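Local coordinates for lipopolysaccharide biosynthesis protein wbpB (Thermus thermophilus, PDB 3O9Z), which probably works as an NAD-dependent dehydrogenase in the biosynthesis of 2,3-diacetamido-2,3-dideoxy-d-mannuronic acid and here holds both NAD and 2-oxoglutarate, at residues A[15-20]-A[40-45]; A[84-89]-A[112-117]; A[136-141]-A[247-252]. One frame throughout, in Å; residues are numbered along the deposited sequence.

Interaction 1 of 3, residues A[15-20]-A[40-45]. With NAD (nicotinamide-adenine-dinucleotide), chain E.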
loop_
_atom_site.group_PDB
_atom_site.type_symbol
_atom_site.label_atom_id
_atom_site.label_comp_id
_atom_site.label_asym_id
_atom_site.label_seq_id
_atom_site.Cartn_x
_atom_site.Cartn_y
_atom_site.Cartn_z
ATOM N N ILE A 15 16.827 -0.955 8.346
ATOM C CA ILE A 15 18.236 -0.571 8.338
ATOM C C ILE A 15 18.402 0.953 8.277
ATOM O O ILE A 15 19.496 1.449 8.602
ATOM C CB ILE A 15 19.013 -1.207 7.148
ATOM C CG1 ILE A 15 20.514 -1.331 7.449
ATOM C CG2 ILE A 15 18.722 -0.440 5.819
ATOM C CD1 ILE A 15 20.831 -2.208 8.665
ATOM N N ALA A 16 17.357 1.677 7.900
ATOM C CA ALA A 16 17.474 3.152 7.802
ATOM C C ALA A 16 18.113 3.868 8.991
ATOM O O ALA A 16 18.904 4.798 8.790
ATOM C CB ALA A 16 16.119 3.782 7.455
ATOM N N PRO A 17 17.813 3.479 10.231
ATOM C CA PRO A 17 18.393 4.257 11.343
ATOM C C PRO A 17 19.922 4.165 11.371
ATOM O O PRO A 17 20.596 5.043 11.920
ATOM C CB PRO A 17 17.784 3.597 12.576
ATOM C CG PRO A 17 16.458 3.066 12.079
ATOM C CD PRO A 17 16.724 2.578 10.667
ATOM N N ARG A 18 20.502 3.090 10.834
ATOM C CA ARG A 18 21.954 2.986 10.776
ATOM C C ARG A 18 22.518 3.983 9.783
ATOM O O ARG A 18 23.622 4.514 9.985
ATOM C CB ARG A 18 22.394 1.573 10.367
ATOM C CG ARG A 18 23.164 0.886 11.444
ATOM C CD ARG A 18 23.598 -0.522 11.039
ATOM N NE ARG A 18 22.633 -1.519 11.488
ATOM C CZ ARG A 18 22.741 -2.818 11.238
ATOM N NH1 ARG A 18 23.773 -3.263 10.527
ATOM N NH2 ARG A 18 21.816 -3.661 11.682
ATOM N N HIS A 19 21.763 4.282 8.732
ATOM C CA HIS A 19 22.181 5.294 7.743
ATOM C C HIS A 19 22.002 6.697 8.297
ATOM O O HIS A 19 22.842 7.554 8.040
ATOM C CB HIS A 19 21.336 5.159 6.472
ATOM C CG HIS A 19 21.662 3.929 5.686
ATOM N ND1 HIS A 19 22.547 3.958 4.632
ATOM C CD2 HIS A 19 21.319 2.625 5.861
ATOM C CE1 HIS A 19 22.699 2.733 4.153
ATOM N NE2 HIS A 19 21.995 1.901 4.903
ATOM N N LEU A 20 20.979 6.906 9.114
ATOM C CA LEU A 20 20.798 8.214 9.746
ATOM C C LEU A 20 21.930 8.456 10.703
ATOM O O LEU A 20 22.487 9.562 10.696
ATOM C CB LEU A 20 19.501 8.243 10.552
ATOM C CG LEU A 20 18.226 8.186 9.721
ATOM C CD1 LEU A 20 16.945 8.177 10.596
ATOM C CD2 LEU A 20 18.135 9.308 8.679
ATOM N N VAL A 40 7.889 6.851 9.862
ATOM C CA VAL A 40 9.256 7.355 9.813
ATOM C C VAL A 40 9.544 8.340 10.924
ATOM O O VAL A 40 10.575 9.025 10.932
ATOM C CB VAL A 40 9.532 8.043 8.458
ATOM C CG1 VAL A 40 9.275 7.121 7.277
ATOM C CG2 VAL A 40 8.698 9.351 8.313
ATOM N N GLY A 41 8.673 8.414 11.925
ATOM C CA GLY A 41 8.855 9.428 12.989
ATOM C C GLY A 41 10.191 9.486 13.718
ATOM O O GLY A 41 10.583 10.504 14.301
ATOM N N LEU A 42 10.938 8.387 13.678
ATOM C CA LEU A 42 12.283 8.378 14.210
ATOM C C LEU A 42 13.170 9.467 13.622
ATOM O O LEU A 42 14.123 9.891 14.261
ATOM C CB LEU A 42 12.975 7.031 13.965
ATOM C CG LEU A 42 13.574 6.324 15.172
ATOM C CD1 LEU A 42 14.544 5.246 14.661
ATOM C CD2 LEU A 42 14.264 7.279 16.128
ATOM N N VAL A 43 12.876 9.898 12.404
ATOM C CA VAL A 43 13.768 10.803 11.674
ATOM C C VAL A 43 13.913 12.157 12.392
ATOM O O VAL A 43 14.963 12.810 12.315
ATOM C CB VAL A 43 13.315 10.999 10.207
ATOM C CG1 VAL A 43 11.991 11.792 10.080
ATOM C CG2 VAL A 43 14.371 11.775 9.403
ATOM N N ASP A 44 12.893 12.575 13.143
ATOM C CA ASP A 44 13.007 13.856 13.836
ATOM C C ASP A 44 14.068 13.859 14.929
ATOM O O ASP A 44 14.560 14.925 15.278
ATOM C CB ASP A 44 11.672 14.272 14.463
ATOM C CG ASP A 44 10.666 14.745 13.450
ATOM O OD1 ASP A 44 11.046 14.953 12.286
ATOM O OD2 ASP A 44 9.470 14.961 13.777
ATOM N N SER A 45 14.442 12.697 15.447
ATOM C CA SER A 45 15.492 12.661 16.460
ATOM C C SER A 45 16.878 12.811 15.830
ATOM O O SER A 45 17.851 12.960 16.564
ATOM C CB SER A 45 15.411 11.372 17.281
ATOM O OG SER A 45 15.692 10.260 16.452
HETATM P PA NAD E . 12.587 -3.066 5.226
HETATM O O1A NAD E . 12.624 -2.958 6.704
HETATM O O2A NAD E . 11.526 -3.899 4.490
HETATM O O5B NAD E . 12.507 -1.546 4.804
HETATM C C5B NAD E . 12.373 -1.325 3.428
HETATM C C4B NAD E . 11.861 0.122 3.223
HETATM O O4B NAD E . 11.880 0.482 1.818
HETATM C C3B NAD E . 10.366 0.178 3.642
HETATM O O3B NAD E . 10.136 1.199 4.635
HETATM C C2B NAD E . 9.601 0.414 2.328
HETATM O O2B NAD E . 8.393 1.175 2.461
HETATM C C1B NAD E . 10.691 1.251 1.593
HETATM N N9A NAD E . 10.416 1.294 0.134
HETATM C C8A NAD E . 9.681 0.529 -0.720
HETATM N N7A NAD E . 9.715 1.029 -1.953
HETATM C C5A NAD E . 10.418 2.207 -1.900
HETATM C C6A NAD E . 10.787 3.223 -2.861
HETATM N N6A NAD E . 10.351 3.136 -4.155
HETATM N N1A NAD E . 11.529 4.190 -2.334
HETATM C C2A NAD E . 11.982 4.359 -1.099
HETATM N N3A NAD E . 11.625 3.432 -0.173
HETATM C C4A NAD E . 10.900 2.390 -0.593
HETATM O O3 NAD E . 14.010 -3.595 4.721
HETATM P PN NAD E . 15.458 -3.390 5.275
HETATM O O1N NAD E . 15.845 -4.619 6.096
HETATM O O2N NAD E . 15.592 -2.027 5.896
HETATM O O5D NAD E . 16.364 -3.567 3.971
HETATM C C5D NAD E . 16.544 -2.372 3.252
HETATM C C4D NAD E . 17.785 -2.595 2.370
HETATM O O4D NAD E . 18.900 -2.652 3.288
HETATM C C3D NAD E . 17.801 -3.882 1.532
HETATM O O3D NAD E . 18.590 -3.575 0.338
HETATM C C2D NAD E . 18.647 -4.810 2.419
HETATM O O2D NAD E . 19.352 -5.784 1.666
HETATM C C1D NAD E . 19.620 -3.892 3.169
HETATM N N1N NAD E . 20.041 -4.428 4.463
HETATM C C2N NAD E . 21.320 -4.445 4.770
HETATM C C3N NAD E . 21.835 -4.907 5.963
HETATM C C7N NAD E . 23.303 -4.913 6.093
HETATM O O7N NAD E . 24.030 -4.153 5.417
HETATM N N7N NAD E . 23.760 -5.687 7.071
HETATM C C4N NAD E . 20.917 -5.366 6.917
HETATM C C5N NAD E . 19.563 -5.254 6.598
HETATM C C6N NAD E . 19.114 -4.767 5.373
#

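Interaction 2 of 3, residues A[84-89]-A[112-117]. With NAD (nicotinamide-adenine-dinucleotide), chain E.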
loop_
_atom_site.group_PDB
_atom_site.type_symbol
_atom_site.label_atom_id
_atom_site.label_comp_id
_atom_site.label_asym_id
_atom_site.label_seq_id
_atom_site.Cartn_x
_atom_site.Cartn_y
_atom_site.Cartn_z
ATOM N N LEU A 84 14.820 -2.235 -6.314
ATOM C CA LEU A 84 14.763 -0.803 -6.565
ATOM C C LEU A 84 16.142 -0.168 -6.514
ATOM O O LEU A 84 16.298 1.034 -6.828
ATOM C CB LEU A 84 13.872 -0.126 -5.493
ATOM C CG LEU A 84 12.406 -0.351 -5.835
ATOM C CD1 LEU A 84 11.576 -0.215 -4.527
ATOM C CD2 LEU A 84 11.942 0.718 -6.855
ATOM N N HIS A 85 17.196 -0.906 -6.134
ATOM C CA HIS A 85 18.495 -0.279 -6.091
ATOM C C HIS A 85 18.918 0.218 -7.489
ATOM O O HIS A 85 19.308 1.396 -7.591
ATOM C CB HIS A 85 19.560 -1.224 -5.503
ATOM C CG HIS A 85 19.350 -1.570 -4.052
ATOM N ND1 HIS A 85 20.187 -2.435 -3.383
ATOM C CD2 HIS A 85 18.354 -1.252 -3.183
ATOM C CE1 HIS A 85 19.745 -2.595 -2.141
ATOM N NE2 HIS A 85 18.646 -1.878 -1.986
ATOM N N TYR A 86 18.822 -0.645 -8.488
ATOM C CA TYR A 86 19.257 -0.247 -9.856
ATOM C C TYR A 86 18.507 1.041 -10.298
ATOM O O TYR A 86 19.216 2.010 -10.662
ATOM C CB TYR A 86 19.041 -1.406 -10.840
ATOM C CG TYR A 86 19.270 -0.985 -12.282
ATOM C CD1 TYR A 86 20.551 -0.663 -12.692
ATOM C CD2 TYR A 86 18.234 -0.994 -13.193
ATOM C CE1 TYR A 86 20.785 -0.291 -14.016
ATOM C CE2 TYR A 86 18.455 -0.626 -14.540
ATOM C CZ TYR A 86 19.755 -0.329 -14.900
ATOM O OH TYR A 86 20.031 0.008 -16.232
ATOM N N PRO A 87 17.142 1.037 -10.309
ATOM C CA PRO A 87 16.495 2.252 -10.858
ATOM C C PRO A 87 16.691 3.469 -9.980
ATOM O O PRO A 87 16.566 4.599 -10.506
ATOM C CB PRO A 87 15.040 1.852 -11.065
ATOM C CG PRO A 87 14.857 0.721 -10.023
ATOM C CD PRO A 87 16.173 -0.058 -10.135
ATOM N N GLN A 88 16.901 3.313 -8.664
ATOM C CA GLN A 88 17.198 4.434 -7.791
ATOM C C GLN A 88 18.604 4.992 -7.944
ATOM O O GLN A 88 18.851 6.181 -7.795
ATOM C CB GLN A 88 16.843 4.214 -6.292
ATOM C CG GLN A 88 15.350 4.001 -6.132
ATOM C CD GLN A 88 14.907 3.940 -4.699
ATOM O OE1 GLN A 88 15.649 3.562 -3.800
ATOM N NE2 GLN A 88 13.670 4.400 -4.501
ATOM N N ILE A 89 19.544 4.085 -8.246
ATOM C CA ILE A 89 20.871 4.527 -8.659
ATOM C C ILE A 89 20.760 5.223 -10.037
ATOM O O ILE A 89 21.353 6.296 -10.153
ATOM C CB ILE A 89 21.798 3.315 -8.774
ATOM C CG1 ILE A 89 22.122 2.703 -7.393
ATOM C CG2 ILE A 89 23.087 3.748 -9.501
ATOM C CD1 ILE A 89 22.560 1.217 -7.523
ATOM N N ILE A 112 24.859 -3.912 -13.581
ATOM C CA ILE A 112 26.208 -3.438 -13.345
ATOM C C ILE A 112 26.766 -2.852 -14.676
ATOM O O ILE A 112 27.317 -1.743 -14.602
ATOM C CB ILE A 112 27.155 -4.582 -12.856
ATOM C CG1 ILE A 112 26.784 -5.026 -11.424
ATOM C CG2 ILE A 112 28.601 -4.135 -12.945
ATOM C CD1 ILE A 112 27.139 -4.072 -10.326
ATOM N N ALA A 113 26.575 -3.565 -15.791
ATOM C CA ALA A 113 27.127 -3.120 -17.089
ATOM C C ALA A 113 26.479 -1.798 -17.526
ATOM O O ALA A 113 27.174 -0.889 -18.012
ATOM C CB ALA A 113 26.946 -4.187 -18.127
ATOM N N ARG A 114 25.171 -1.660 -17.342
ATOM C CA ARG A 114 24.492 -0.450 -17.763
ATOM C C ARG A 114 24.904 0.683 -16.850
ATOM O O ARG A 114 25.098 1.829 -17.303
ATOM C CB ARG A 114 22.972 -0.637 -17.774
ATOM C CG ARG A 114 22.356 -1.665 -18.693
ATOM C CD ARG A 114 22.378 -1.285 -20.169
ATOM N NE ARG A 114 22.334 -2.490 -21.003
ATOM C CZ ARG A 114 22.208 -2.495 -22.329
ATOM N NH1 ARG A 114 22.106 -1.354 -22.998
ATOM N NH2 ARG A 114 22.179 -3.646 -22.990
ATOM N N LEU A 115 25.050 0.440 -15.542
ATOM C CA LEU A 115 25.576 1.428 -14.624
ATOM C C LEU A 115 26.968 1.946 -14.928
ATOM O O LEU A 115 27.215 3.136 -14.805
ATOM C CB LEU A 115 25.412 1.020 -13.137
ATOM C CG LEU A 115 24.018 0.804 -12.560
ATOM C CD1 LEU A 115 24.262 0.493 -11.047
ATOM C CD2 LEU A 115 23.212 2.119 -12.723
ATOM N N LYS A 116 27.816 1.067 -15.462
ATOM C CA LYS A 116 29.123 1.519 -15.917
ATOM C C LYS A 116 28.968 2.543 -17.054
ATOM O O LYS A 116 29.590 3.587 -17.054
ATOM C CB LYS A 116 29.948 0.295 -16.344
ATOM C CG LYS A 116 30.425 -0.568 -15.184
ATOM C CD LYS A 116 31.486 0.117 -14.347
ATOM C CE LYS A 116 32.847 0.075 -15.048
ATOM N NZ LYS A 116 33.945 0.574 -14.162
ATOM N N GLU A 117 28.058 2.253 -17.982
ATOM C CA GLU A 117 27.817 3.193 -19.100
ATOM C C GLU A 117 27.324 4.532 -18.549
ATOM O O GLU A 117 27.657 5.606 -19.080
ATOM C CB GLU A 117 26.792 2.598 -20.078
ATOM C CG GLU A 117 27.376 1.419 -20.858
ATOM C CD GLU A 117 26.378 0.746 -21.783
ATOM O OE1 GLU A 117 25.229 1.233 -21.907
ATOM O OE2 GLU A 117 26.769 -0.260 -22.417
HETATM P PA NAD E . 12.587 -3.066 5.226
HETATM O O1A NAD E . 12.624 -2.958 6.704
HETATM O O2A NAD E . 11.526 -3.899 4.490
HETATM O O5B NAD E . 12.507 -1.546 4.804
HETATM C C5B NAD E . 12.373 -1.325 3.428
HETATM C C4B NAD E . 11.861 0.122 3.223
HETATM O O4B NAD E . 11.880 0.482 1.818
HETATM C C3B NAD E . 10.366 0.178 3.642
HETATM O O3B NAD E . 10.136 1.199 4.635
HETATM C C2B NAD E . 9.601 0.414 2.328
HETATM O O2B NAD E . 8.393 1.175 2.461
HETATM C C1B NAD E . 10.691 1.251 1.593
HETATM N N9A NAD E . 10.416 1.294 0.134
HETATM C C8A NAD E . 9.681 0.529 -0.720
HETATM N N7A NAD E . 9.715 1.029 -1.953
HETATM C C5A NAD E . 10.418 2.207 -1.900
HETATM C C6A NAD E . 10.787 3.223 -2.861
HETATM N N6A NAD E . 10.351 3.136 -4.155
HETATM N N1A NAD E . 11.529 4.190 -2.334
HETATM C C2A NAD E . 11.982 4.359 -1.099
HETATM N N3A NAD E . 11.625 3.432 -0.173
HETATM C C4A NAD E . 10.900 2.390 -0.593
HETATM O O3 NAD E . 14.010 -3.595 4.721
HETATM P PN NAD E . 15.458 -3.390 5.275
HETATM O O1N NAD E . 15.845 -4.619 6.096
HETATM O O2N NAD E . 15.592 -2.027 5.896
HETATM O O5D NAD E . 16.364 -3.567 3.971
HETATM C C5D NAD E . 16.544 -2.372 3.252
HETATM C C4D NAD E . 17.785 -2.595 2.370
HETATM O O4D NAD E . 18.900 -2.652 3.288
HETATM C C3D NAD E . 17.801 -3.882 1.532
HETATM O O3D NAD E . 18.590 -3.575 0.338
HETATM C C2D NAD E . 18.647 -4.810 2.419
HETATM O O2D NAD E . 19.352 -5.784 1.666
HETATM C C1D NAD E . 19.620 -3.892 3.169
HETATM N N1N NAD E . 20.041 -4.428 4.463
HETATM C C2N NAD E . 21.320 -4.445 4.770
HETATM C C3N NAD E . 21.835 -4.907 5.963
HETATM C C7N NAD E . 23.303 -4.913 6.093
HETATM O O7N NAD E . 24.030 -4.153 5.417
HETATM N N7N NAD E . 23.760 -5.687 7.071
HETATM C C4N NAD E . 20.917 -5.366 6.917
HETATM C C5N NAD E . 19.563 -5.254 6.598
HETATM C C6N NAD E . 19.114 -4.767 5.373
#

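Interaction 3 of 3, residues A[136-141]-A[247-252]. With AKG (2-oxoglutaric acid), chain F.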
loop_
_atom_site.group_PDB
_atom_site.type_symbol
_atom_site.label_atom_id
_atom_site.label_comp_id
_atom_site.label_asym_id
_atom_site.label_seq_id
_atom_site.Cartn_x
_atom_site.Cartn_y
_atom_site.Cartn_z
ATOM N N PRO A 136 37.116 -5.544 11.319
ATOM C CA PRO A 136 38.524 -5.677 11.683
ATOM C C PRO A 136 39.072 -7.106 11.667
ATOM O O PRO A 136 40.241 -7.291 11.325
ATOM C CB PRO A 136 38.574 -5.107 13.109
ATOM C CG PRO A 136 37.451 -4.125 13.125
ATOM C CD PRO A 136 36.355 -4.775 12.324
ATOM N N SER A 137 38.255 -8.108 12.005
ATOM C CA SER A 137 38.755 -9.484 12.023
ATOM C C SER A 137 38.996 -9.992 10.609
ATOM O O SER A 137 39.869 -10.829 10.358
ATOM C CB SER A 137 37.731 -10.408 12.686
ATOM O OG SER A 137 37.694 -10.182 14.081
ATOM N N LEU A 138 38.166 -9.509 9.698
ATOM C CA LEU A 138 38.256 -9.955 8.319
ATOM C C LEU A 138 39.334 -9.181 7.547
ATOM O O LEU A 138 40.024 -9.747 6.699
ATOM C CB LEU A 138 36.867 -9.881 7.646
ATOM C CG LEU A 138 35.816 -10.752 8.359
ATOM C CD1 LEU A 138 34.500 -10.537 7.638
ATOM C CD2 LEU A 138 36.276 -12.228 8.250
ATOM N N LEU A 139 39.543 -7.907 7.876
ATOM C CA LEU A 139 40.720 -7.205 7.374
ATOM C C LEU A 139 41.998 -7.904 7.844
ATOM O O LEU A 139 42.947 -8.016 7.069
ATOM C CB LEU A 139 40.694 -5.752 7.814
ATOM C CG LEU A 139 39.774 -4.788 7.072
ATOM C CD1 LEU A 139 39.536 -3.526 7.918
ATOM C CD2 LEU A 139 40.357 -4.443 5.713
ATOM N N ALA A 140 42.027 -8.343 9.096
ATOM C CA ALA A 140 43.202 -9.032 9.651
ATOM C C ALA A 140 43.438 -10.357 8.904
ATOM O O ALA A 140 44.572 -10.701 8.527
ATOM C CB ALA A 140 43.024 -9.244 11.155
ATOM N N LEU A 141 42.360 -11.109 8.692
ATOM C CA LEU A 141 42.423 -12.344 7.913
ATOM C C LEU A 141 42.983 -12.127 6.515
ATOM O O LEU A 141 43.832 -12.911 6.043
ATOM C CB LEU A 141 41.033 -12.982 7.848
ATOM C CG LEU A 141 40.874 -14.240 6.987
ATOM C CD1 LEU A 141 41.866 -15.326 7.434
ATOM C CD2 LEU A 141 39.439 -14.754 7.168
ATOM N N ARG A 247 28.282 -16.844 12.085
ATOM C CA ARG A 247 28.883 -16.382 10.842
ATOM C C ARG A 247 30.362 -16.662 10.886
ATOM O O ARG A 247 31.105 -15.996 11.621
ATOM C CB ARG A 247 28.622 -14.893 10.580
ATOM C CG ARG A 247 27.144 -14.479 10.542
ATOM C CD ARG A 247 27.093 -12.950 10.350
ATOM N NE ARG A 247 25.756 -12.378 10.492
ATOM C CZ ARG A 247 25.285 -11.837 11.613
ATOM N NH1 ARG A 247 26.010 -11.917 12.736
ATOM N NH2 ARG A 247 24.092 -11.245 11.622
ATOM N N SER A 248 30.771 -17.696 10.156
ATOM C CA SER A 248 32.086 -18.307 10.366
ATOM C C SER A 248 32.782 -18.515 9.026
ATOM O O SER A 248 32.187 -19.025 8.066
ATOM C CB SER A 248 31.924 -19.673 11.045
ATOM O OG SER A 248 33.086 -20.468 10.880
ATOM N N ILE A 249 34.045 -18.105 8.949
ATOM C CA ILE A 249 34.922 -18.504 7.839
ATOM C C ILE A 249 36.077 -19.312 8.414
ATOM O O ILE A 249 36.834 -18.840 9.290
ATOM C CB ILE A 249 35.358 -17.336 6.944
ATOM C CG1 ILE A 249 36.215 -17.860 5.782
ATOM C CG2 ILE A 249 36.100 -16.252 7.733
ATOM C CD1 ILE A 249 36.441 -16.810 4.692
ATOM N N ALA A 250 36.211 -20.556 7.960
ATOM C CA ALA A 250 37.298 -21.430 8.452
ATOM C C ALA A 250 38.269 -21.703 7.315
ATOM O O ALA A 250 37.886 -22.268 6.288
ATOM C CB ALA A 250 36.738 -22.742 9.017
ATOM N N VAL A 251 39.513 -21.248 7.459
ATOM C CA VAL A 251 40.468 -21.309 6.360
ATOM C C VAL A 251 41.584 -22.269 6.776
ATOM O O VAL A 251 42.266 -22.059 7.784
ATOM C CB VAL A 251 41.099 -19.935 6.067
ATOM C CG1 VAL A 251 42.144 -20.054 4.970
ATOM C CG2 VAL A 251 40.006 -18.909 5.704
ATOM N N ASP A 252 41.731 -23.343 6.007
ATOM C CA ASP A 252 42.712 -24.384 6.301
ATOM C C ASP A 252 42.580 -24.823 7.769
ATOM O O ASP A 252 43.595 -24.981 8.453
ATOM C CB ASP A 252 44.125 -23.837 6.045
ATOM C CG ASP A 252 44.498 -23.779 4.567
ATOM O OD1 ASP A 252 43.654 -24.061 3.680
ATOM O OD2 ASP A 252 45.680 -23.450 4.300
HETATM C C1 AKG F . 19.944 -8.460 5.709
HETATM O O1 AKG F . 19.136 -8.892 6.572
HETATM O O2 AKG F . 19.556 -8.002 4.628
HETATM C C2 AKG F . 21.366 -8.359 5.956
HETATM O O5 AKG F . 22.090 -7.916 5.068
HETATM C C3 AKG F . 21.950 -8.816 7.267
HETATM C C4 AKG F . 22.423 -10.258 7.086
HETATM C C5 AKG F . 22.875 -10.915 8.374
HETATM O O3 AKG F . 22.166 -10.814 9.393
HETATM O O4 AKG F . 23.940 -11.537 8.394
#

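Interaction 1 of 3, residues A[15-20]-A[40-45]
P17 and L42 make the loose, outer part of this small contact: CG of the proline ring lies 3.9 Å from L42 CD1, the two side chains meeting nearly at right angles. They touch by little more than this pair of carbons, at the solvent edge, with L42 exposed. The enclosed, well-packed side is made by L20 and V43, both buried; L20 reaches toward V43, its CD1 coming 4.3 Å from V43 CA. On the outer turn, S45 OG donates to L42 O over 2.7 Å, in the carbonyl plane, and the same oxygen also takes S45 N, so two bonds grip it.

At the other end of 15-20, I15 N gives NAD O2N a nearly straight hydrogen bond of 2.9 Å (167°), a backbone grip on the pyrophosphate, as expected in the turn that links the first strand of a Rossmann fold to its first helix. With CG1 anti to the backbone N (chi1 -155°), I15 carries CD1 to within 3.6 Å of NAD C4N, and that methyl also sits over the centre of one face of the R18 guanidinium.

D44 on the 3-10 turn bonds to G163 and W165 of the second subunit. Within the chain, H19 bonds to Y270 of helix 266-274, and L20 and V43 both pack on L30 of strand 29-34.

Interaction 2 of 3, residues A[84-89]-A[112-117]
Two helices of the Rossmann domain pack side by side here, with Y86 and I89 of helix 85-94 closing on L115 of helix 109-122. L115 CD2 is the shared atom, 3.6 Å from I89 CG2 and 3.7 Å from Y86 CE1. The I89 and L115 side chains cross at about a right angle, and L115 CD1 also rests near I89 CG2. Y86 gets its ring across the gap because CG stands anti to the backbone N (chi1 171°). Ring and leucine then run past one another in opposite senses, and the Y86 OH ends 3.4 Å from R114 CB, touching only the aliphatic root of that arginine. The hydroxyl takes its hydrogen bond from neither segment: its partner is R90 NH2, one turn further along its own helix.

The helices follow successive strands, 75-78 and 98-101, neighbouring and parallel in the Rossmann sheet, as in beta-alpha-beta crossovers. Their short axes run almost parallel (6°), 11.0 Å apart. I89 also leans on I78 and A99 of those strands, while L115 is covered by L281 of helix 281-294.

The other side of helix 85-94 faces NAD. NAD O3D lies in the plane of the H85 ring, at the CE1-NE2 edge, 2.9 Å from NE2; S80 O and P104 O hold the ring through its nitrogens. Q88 NE2 lies 3.1 Å from NAD N1A; its hydrogen bond goes to E57 of the third subunit. Q88 OE1 is tied to T9 and S80, which fixes the turn of the amide. L84 CD1 rests against the adenine, 3.4 Å from NAD N7A.

Interaction 3 of 3, residues A[136-141]-A[247-252]
I249 meets L138 and L141 through a single methyl: its CG2 lies 3.7 Å from L141 CD2 and 4.1 Å from L138 CD2, both leucines crossing it at a slant. Further along the strand V251 CG2 approaches L141 CD1 more loosely, at 4.4 Å. L141 spans both positions because its CG is anti to the backbone N (chi1 176°), spreading its two methyls over alternate strand residues. All four residues are buried, and no hydrogen bond joins the segments.

One shell out, helix 136-146 is seated on the six-stranded sheet of the C-terminal alpha/beta domain. V256 of strand 254-257 touches both L138 and I249, and helix 186-196 closes in with L191 on L138 and L192 and L195 on I249.

Two residues before I249 on the same strand, R247 leaves from the face that carries I249 and V251. Its chain is extended from CG to NE, delivering the guanidinium edge-on to the far carboxylate of 2-oxoglutarate (AKG). R247 NE donates to AKG O4 over 2.9 Å (153°) and R247 NH2 to AKG O3 over 3.0 Å (165°), a two-pronged grip. S259 holds NH1, and F262 adds a cation-pi contact. A methionine in place of R247 would probably leave that carboxylate without its paired donors and S259 without this partner.

Y158, T160, R162, K103 and H187 also bond to the ligand. The keto carbon, AKG C2, lies close to NAD C4N, consistent with a keto carbon placed to accept hydride from the reduced cofactor.

Overall arrangement
Along the chain the three contacts come in series, each closing before the next opens. Interactions 1 and 2 both belong to the Rossmann domain and its sheet; their centres are 25 Å apart, yet each touches the same NAD, one at the nicotinamide and pyrophosphate, the other at the adenine and a ribose. Interaction 3 joins helix 136-146 to the second, six-stranded sheet. Its centre lies 31 Å from both others, across the chain's centre from interaction 2. The bound 2-oxoglutarate, reached from strand 245-251, lies against the nicotinamide, so the two domains meet at the ligands: the Rossmann part gives most cofactor contacts described here, the six-stranded sheet an arginine for the ligand's carboxylate.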